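Local atomic coordinates of LanC-like protein GCR2 (Arabidopsis thaliana, PDB entry 3T33), a protein that may take part in abscisic acid signalling and binds a zinc ion as a member of the LanC-like family. Residues A[197-202]-A[247-252]; A[62-67]-A[89-94]. All coordinates share one frame; numbering follows the deposited sequence.

Contact 1: residues A[197-202]-A[247-252]; sequences RMRSVV and ELEPDE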
# COMPACT_ATOMS: atom_id res chain seq x y z
N ARG A 197 5.19 16.56 -18.62
CA ARG A 197 6.06 15.45 -18.28
C ARG A 197 5.26 14.21 -17.83
O ARG A 197 5.58 13.09 -18.23
CB ARG A 197 7.05 15.85 -17.19
CG ARG A 197 8.19 16.73 -17.68
CD ARG A 197 8.41 16.56 -19.17
NE ARG A 197 9.33 15.47 -19.47
CZ ARG A 197 9.29 14.73 -20.57
NH1 ARG A 197 8.36 14.95 -21.49
NH2 ARG A 197 10.17 13.75 -20.75
N MET A 198 4.24 14.42 -17.01
CA MET A 198 3.43 13.30 -16.49
C MET A 198 2.57 12.74 -17.62
O MET A 198 2.46 11.52 -17.79
CB MET A 198 2.57 13.73 -15.27
CG MET A 198 3.36 14.26 -14.07
SD MET A 198 2.23 15.06 -12.89
CE MET A 198 1.33 13.64 -12.33
N ARG A 199 1.94 13.62 -18.38
CA ARG A 199 1.17 13.17 -19.56
C ARG A 199 2.04 12.35 -20.55
O ARG A 199 1.62 11.29 -21.05
CB ARG A 199 0.53 14.37 -20.23
CG ARG A 199 -0.34 14.01 -21.45
CD ARG A 199 -1.46 13.00 -21.12
NE ARG A 199 -2.04 12.50 -22.35
CZ ARG A 199 -3.01 11.62 -22.45
NH1 ARG A 199 -3.60 11.10 -21.37
NH2 ARG A 199 -3.41 11.27 -23.68
N SER A 200 3.29 12.76 -20.73
CA SER A 200 4.15 12.03 -21.66
C SER A 200 4.40 10.63 -21.17
O SER A 200 4.49 9.70 -21.95
CB SER A 200 5.48 12.76 -21.87
OG SER A 200 6.48 11.74 -21.83
N VAL A 201 4.54 10.46 -19.86
CA VAL A 201 4.78 9.10 -19.31
C VAL A 201 3.53 8.24 -19.49
O VAL A 201 3.62 7.06 -19.81
CB VAL A 201 5.28 9.16 -17.80
CG1 VAL A 201 5.54 7.80 -17.22
CG2 VAL A 201 6.50 10.00 -17.72
N VAL A 202 2.37 8.87 -19.34
CA VAL A 202 1.09 8.21 -19.56
C VAL A 202 1.00 7.70 -21.04
O VAL A 202 0.64 6.53 -21.28
CB VAL A 202 -0.13 9.18 -19.23
CG1 VAL A 202 -1.46 8.59 -19.77
CG2 VAL A 202 -0.22 9.44 -17.69
N GLU A 247 -5.64 12.25 -15.76
CA GLU A 247 -6.74 12.63 -16.62
C GLU A 247 -6.68 11.79 -17.87
O GLU A 247 -5.90 12.07 -18.74
CB GLU A 247 -6.63 14.12 -16.99
CG GLU A 247 -6.53 15.05 -15.78
CD GLU A 247 -7.60 14.70 -14.73
OE1 GLU A 247 -7.24 14.21 -13.61
OE2 GLU A 247 -8.81 14.87 -15.06
N LEU A 248 -7.48 10.74 -17.96
CA LEU A 248 -7.49 9.97 -19.20
C LEU A 248 -8.42 10.59 -20.24
O LEU A 248 -9.34 11.35 -19.90
CB LEU A 248 -7.86 8.50 -18.95
CG LEU A 248 -7.14 7.81 -17.79
CD1 LEU A 248 -7.71 6.40 -17.53
CD2 LEU A 248 -5.67 7.73 -18.10
N GLU A 249 -8.15 10.27 -21.51
CA GLU A 249 -9.04 10.47 -22.65
C GLU A 249 -10.06 9.30 -22.70
O GLU A 249 -9.77 8.22 -22.15
CB GLU A 249 -8.19 10.44 -23.94
CG GLU A 249 -7.24 11.61 -24.07
CD GLU A 249 -7.95 12.89 -24.51
OE1 GLU A 249 -8.19 13.04 -25.74
OE2 GLU A 249 -8.27 13.74 -23.64
N PRO A 250 -11.23 9.47 -23.40
CA PRO A 250 -12.23 8.39 -23.50
C PRO A 250 -11.67 6.99 -23.90
O PRO A 250 -11.90 5.99 -23.18
CB PRO A 250 -13.22 8.94 -24.52
CG PRO A 250 -13.22 10.43 -24.26
CD PRO A 250 -11.74 10.72 -24.04
N ASP A 251 -10.90 6.90 -24.98
CA ASP A 251 -10.35 5.60 -25.42
C ASP A 251 -9.34 5.01 -24.43
O ASP A 251 -9.23 3.79 -24.32
CB ASP A 251 -9.66 5.75 -26.77
CG ASP A 251 -8.70 6.90 -26.79
OD1 ASP A 251 -9.22 8.03 -26.90
OD2 ASP A 251 -7.45 6.69 -26.62
N GLU A 252 -8.61 5.86 -23.71
CA GLU A 252 -7.76 5.40 -22.60
C GLU A 252 -8.60 4.80 -21.46
O GLU A 252 -8.26 3.76 -20.90
CB GLU A 252 -6.86 6.55 -22.13
CG GLU A 252 -5.76 6.93 -23.15
CD GLU A 252 -5.17 8.31 -22.95
OE1 GLU A 252 -5.53 9.01 -21.98
OE2 GLU A 252 -4.33 8.71 -23.79
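R199, on helix 195-212, grips E252 in the first turn of helix 250-265 through an end-on, two-pronged salt bridge, and the same carboxylate caps the start of its own helix. R199 NH1 reaches E252 OE1 at 2.9 Å on an almost straight bond (168°), with OE1 in the guanidinium plane. The second prong, R199 NH2 to E252 OE2, is shorter at 2.7 Å but more bent (137°); it uses the syn lone pair of OE2. The planes of the two flat groups stand 38° apart, and OE2 lies tilted from the guanidinium plane. With CG anti to the backbone N, the R199 chain bends at chi2 and then runs out to meet E252 from the opposite direction. E252 OE1 also accepts the backbone N of E249 at 2.9 Å, coming from above the carboxylate plane: the N3-to-N-cap half of a capping box. Beside the bridge, R199 NH2 lies 3.9 Å from E249 CG. R199 NE is held in turn by E203, one turn further along. So E252 OE1, on a buried residue, has two donors, and the arginine charge would be expected to favour the ionised carboxylate that ties the neighbouring helices together.

Contact 2: residues A[62-67]-A[89-94]; sequences KVVWET and YLLFKS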
# COMPACT_ATOMS: atom_id res chain seq x y z
N LYS A 62 10.81 1.26 18.23
CA LYS A 62 11.70 0.13 18.00
C LYS A 62 12.35 0.22 16.62
O LYS A 62 13.54 -0.04 16.47
CB LYS A 62 10.94 -1.19 18.14
CG LYS A 62 11.74 -2.42 17.76
CD LYS A 62 12.98 -2.56 18.63
CE LYS A 62 13.43 -4.01 18.72
NZ LYS A 62 14.85 -4.13 19.13
N VAL A 63 11.55 0.59 15.63
CA VAL A 63 12.04 0.72 14.26
C VAL A 63 13.08 1.85 14.14
O VAL A 63 14.09 1.65 13.51
CB VAL A 63 10.88 0.93 13.23
CG1 VAL A 63 11.47 1.21 11.82
CG2 VAL A 63 10.00 -0.29 13.18
N VAL A 64 12.81 3.02 14.73
CA VAL A 64 13.77 4.12 14.82
C VAL A 64 15.04 3.69 15.55
O VAL A 64 16.13 4.01 15.09
CB VAL A 64 13.19 5.38 15.49
CG1 VAL A 64 14.27 6.45 15.68
CG2 VAL A 64 12.07 5.95 14.62
N TRP A 65 14.91 2.92 16.64
CA TRP A 65 16.10 2.41 17.33
C TRP A 65 17.04 1.65 16.38
O TRP A 65 18.21 1.98 16.29
CB TRP A 65 15.77 1.56 18.55
CG TRP A 65 17.02 1.27 19.31
CD1 TRP A 65 17.67 0.07 19.40
CD2 TRP A 65 17.82 2.22 20.02
NE1 TRP A 65 18.81 0.22 20.15
CE2 TRP A 65 18.93 1.53 20.52
CE3 TRP A 65 17.69 3.60 20.29
CZ2 TRP A 65 19.92 2.17 21.28
CZ3 TRP A 65 18.68 4.24 21.06
CH2 TRP A 65 19.77 3.51 21.54
N GLU A 66 16.48 0.69 15.64
CA GLU A 66 17.24 -0.30 14.90
C GLU A 66 17.76 0.24 13.59
O GLU A 66 18.83 -0.12 13.19
CB GLU A 66 16.38 -1.53 14.59
CG GLU A 66 15.99 -2.36 15.79
CD GLU A 66 17.23 -2.87 16.57
OE1 GLU A 66 18.29 -3.11 15.93
OE2 GLU A 66 17.18 -2.99 17.84
N THR A 67 17.01 1.10 12.91
CA THR A 67 17.36 1.47 11.57
C THR A 67 18.15 2.75 11.57
O THR A 67 18.78 3.07 10.58
CB THR A 67 16.09 1.63 10.65
OG1 THR A 67 15.24 2.69 11.11
CG2 THR A 67 15.32 0.32 10.55
N TYR A 89 9.26 7.57 6.23
CA TYR A 89 7.85 7.61 5.89
C TYR A 89 6.97 7.26 7.06
O TYR A 89 5.93 7.85 7.29
CB TYR A 89 7.56 6.72 4.64
CG TYR A 89 6.34 7.14 3.88
CD1 TYR A 89 5.95 8.48 3.79
CD2 TYR A 89 5.50 6.19 3.33
CE1 TYR A 89 4.75 8.84 3.11
CE2 TYR A 89 4.35 6.53 2.67
CZ TYR A 89 3.97 7.83 2.54
OH TYR A 89 2.77 8.04 1.84
N LEU A 90 7.40 6.30 7.83
CA LEU A 90 6.68 5.91 9.04
C LEU A 90 6.62 7.12 10.01
O LEU A 90 5.59 7.35 10.69
CB LEU A 90 7.34 4.69 9.67
CG LEU A 90 6.80 4.38 11.11
CD1 LEU A 90 5.29 4.06 11.11
CD2 LEU A 90 7.64 3.23 11.76
N LEU A 91 7.73 7.88 10.06
CA LEU A 91 7.86 9.06 10.91
C LEU A 91 6.98 10.16 10.42
O LEU A 91 6.36 10.90 11.22
CB LEU A 91 9.33 9.51 10.98
CG LEU A 91 10.11 8.69 12.02
CD1 LEU A 91 11.56 8.86 11.78
CD2 LEU A 91 9.75 9.19 13.42
N PHE A 92 6.96 10.30 9.10
CA PHE A 92 6.00 11.21 8.46
C PHE A 92 4.49 10.86 8.79
O PHE A 92 3.71 11.72 9.13
CB PHE A 92 6.23 11.28 6.93
CG PHE A 92 5.41 12.34 6.26
CD1 PHE A 92 5.67 13.68 6.49
CD2 PHE A 92 4.35 12.01 5.44
CE1 PHE A 92 4.87 14.68 5.92
CE2 PHE A 92 3.54 13.02 4.87
CZ PHE A 92 3.83 14.36 5.11
N LYS A 93 4.11 9.60 8.65
CA LYS A 93 2.76 9.16 8.96
C LYS A 93 2.44 9.45 10.45
O LYS A 93 1.32 9.85 10.82
CB LYS A 93 2.70 7.66 8.73
CG LYS A 93 1.42 7.05 9.20
CD LYS A 93 0.41 6.86 8.07
CE LYS A 93 -0.61 7.87 8.09
NZ LYS A 93 -1.40 7.82 6.82
N SER A 94 3.43 9.27 11.29
CA SER A 94 3.27 9.54 12.70
C SER A 94 3.12 11.01 12.97
O SER A 94 2.35 11.44 13.83
CB SER A 94 4.48 9.03 13.45
OG SER A 94 4.28 9.24 14.82
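V64 and L91 meet nearly at right angles, the valine presenting one methyl to the fork of the leucine. V64 CG2 lies 4.1 Å from L91 CD1 and 4.2 Å from L91 CD2, so a single methyl sits against both branches. L91 gets there by a first torsion of -82°, which sets CG anti to the carbonyl carbon and swings its methyls in, although its CB starts out to one side. One residue back on each helix, V63 and L90 each turn their CB toward the other helix, and V63 CB stands 4.2 Å from L90 CD2. The nearest CA atoms are 8.6 Å (V64 to L91) and 9.1 Å (V63 to L90) apart, ordinary for helices packed through their side chains. This is dispersion packing without a polar bond across it. On helix 45-69, V63 O takes two donors from T67, N at 3.0 Å and OG1 at 2.9 Å, arriving from opposite faces of the carbonyl plane; T67 OG1 also bonds T87. L106 of helix 101-118 touches both V64 and L91, while helix 392-402 supplies I392 against V63 and A396 and L400 against L90. The pairing of helix 45-69, on the outside, with helix 84-98, nearer the middle, is consistent with the two-layered alpha/alpha toroid of LanC-like proteins.

Along the chain the two contacts come in series: contact 2 closes, joining helix 45-69 to helix 84-98, before contact 1 opens and joins helix 195-212 to helix 250-265. They share no helix. Their centres are 36 Å apart, their nearest atoms about 15 Å, and they lie on opposite sides of the centre of this mainly helical, strand-free chain. Contact 2 is a buried apolar joint, whereas contact 1 is a partly buried ionic one further out. Both are away from the zinc ion held by C288, C333 and H334. Each joins a different pair of helices, consistent with separate sectors of the LanC-like helical ring.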